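Local coordinates for antigen MTB48, Mycobacterial protein (Mycobacterium smegmatis, PDB 4WJ1) that is the EspB protein of the ESX-1 type VII secretion system and is probably involved in DNA conjugation, at least in the recipient strain, at residues 75-78 / 79-83. Sequence-based numbering, arbitrary orientation.
Sequences RAAA and GAYQK
Tyr81 holds its CG beside the backbone N and anti to the carbonyl carbon (chi1 -58°), which lays the ring back over Ala77. Both residues lie one turn apart on helix 40-96, in the PE domain of EspB. Ala77 CB touches the ring at Tyr81 CE2, 3.8 Å away. Ala77 O sits 3.2 Å above the plane of the Tyr81 ring, over one face and displaced toward the rim. The same oxygen accepts a hydrogen bond from the backbone N-H of Tyr81, with Tyr81 N 2.8 Å from Ala77 O and a C=O...N angle of 164°. Three more alpha-helical i to i+4 bonds join the turns: Gly79 N to Arg75 O, Ala80 N to Ala76 O and Gln82 N to Ala78 O. Ala80 CB lies 3.3 Å from Ala77 O. Tyr81 and Ala77 are both buried. The Tyr81 ring stacks on Tyr10 and meets Trp184, and its OH is hydrogen-bonded to Trp184 NE1. Ala78 and Tyr81 both touch Leu15 of helix 12-22. Arg75 forms salt bridges with Glu16 of helix 12-22 and with Glu23 just after it. Gln82 CB lies 3.5 Å from Ala78 O, the acceptor of its own backbone N-H.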
loop_
_atom_site.group_PDB
_atom_site.type_symbol
_atom_site.label_atom_id
_atom_site.label_comp_id
_atom_site.label_asym_id
_atom_site.label_seq_id
_atom_site.Cartn_x
_atom_site.Cartn_y
_atom_site.Cartn_z
ATOM N N ARG A 75 10.178 12.257 -21.284
ATOM C CA ARG A 75 10.186 12.095 -22.733
ATOM C C ARG A 75 9.731 13.351 -23.464
ATOM O O ARG A 75 10.146 13.592 -24.599
ATOM C CB ARG A 75 9.316 10.919 -23.143
ATOM C CG ARG A 75 9.844 9.612 -22.586
ATOM C CD ARG A 75 9.423 8.441 -23.405
ATOM N NE ARG A 75 10.155 7.272 -22.963
ATOM C CZ ARG A 75 9.680 6.381 -22.102
ATOM N NH1 ARG A 75 8.453 6.517 -21.605
ATOM N NH2 ARG A 75 10.433 5.353 -21.748
ATOM N N ALA A 76 8.882 14.153 -22.832
ATOM C CA ALA A 76 8.424 15.381 -23.476
ATOM C C ALA A 76 9.591 16.367 -23.503
ATOM O O ALA A 76 9.848 17.026 -24.507
ATOM C CB ALA A 76 7.227 15.956 -22.761
ATOM N N ALA A 77 10.314 16.434 -22.393
ATOM C CA ALA A 77 11.538 17.212 -22.321
ATOM C C ALA A 77 12.513 16.783 -23.411
ATOM O O ALA A 77 12.998 17.605 -24.182
ATOM C CB ALA A 77 12.176 17.064 -20.949
ATOM N N ALA A 78 12.788 15.488 -23.474
ATOM C CA ALA A 78 13.737 14.949 -24.443
ATOM C C ALA A 78 13.316 15.316 -25.855
ATOM O O ALA A 78 14.155 15.613 -26.707
ATOM C CB ALA A 78 13.858 13.411 -24.297
ATOM N N GLY A 79 12.009 15.312 -26.095
ATOM C CA GLY A 79 11.480 15.663 -27.401
ATOM C C GLY A 79 11.782 17.105 -27.713
ATOM O O GLY A 79 12.149 17.451 -28.835
ATOM N N ALA A 80 11.628 17.944 -26.697
ATOM C CA ALA A 80 11.920 19.369 -26.811
ATOM C C ALA A 80 13.414 19.601 -27.046
ATOM O O ALA A 80 13.794 20.443 -27.862
ATOM C CB ALA A 80 11.449 20.108 -25.562
ATOM N N TYR A 81 14.258 18.842 -26.348
ATOM C CA TYR A 81 15.699 19.017 -26.492
ATOM C C TYR A 81 16.129 18.546 -27.870
ATOM O O TYR A 81 17.061 19.103 -28.464
ATOM C CB TYR A 81 16.471 18.277 -25.400
ATOM C CG TYR A 81 16.080 18.704 -23.999
ATOM C CD1 TYR A 81 15.632 19.991 -23.745
ATOM C CD2 TYR A 81 16.135 17.807 -22.933
ATOM C CE1 TYR A 81 15.265 20.380 -22.474
ATOM C CE2 TYR A 81 15.770 18.187 -21.658
ATOM C CZ TYR A 81 15.331 19.478 -21.435
ATOM O OH TYR A 81 14.966 19.862 -20.166
ATOM N N GLN A 82 15.434 17.538 -28.387
ATOM C CA GLN A 82 15.694 17.074 -29.741
ATOM C C GLN A 82 15.480 18.212 -30.742
ATOM O O GLN A 82 16.274 18.400 -31.665
ATOM C CB GLN A 82 14.800 15.887 -30.100
ATOM C CG GLN A 82 15.073 15.334 -31.485
ATOM C CD GLN A 82 16.473 14.761 -31.602
ATOM O OE1 GLN A 82 17.357 15.343 -32.245
ATOM N NE2 GLN A 82 16.687 13.610 -30.966
ATOM N N LYS A 83 14.412 18.975 -30.552
ATOM C CA LYS A 83 14.117 20.062 -31.470
ATOM C C LYS A 83 15.166 21.149 -31.324
ATOM O O LYS A 83 15.608 21.734 -32.313
ATOM C CB LYS A 83 12.718 20.627 -31.232
ATOM C CG LYS A 83 11.648 19.985 -32.121
ATOM C CD LYS A 83 11.409 20.819 -33.390
ATOM C CE LYS A 83 10.072 20.481 -34.061
ATOM N NZ LYS A 83 9.712 21.448 -35.146
#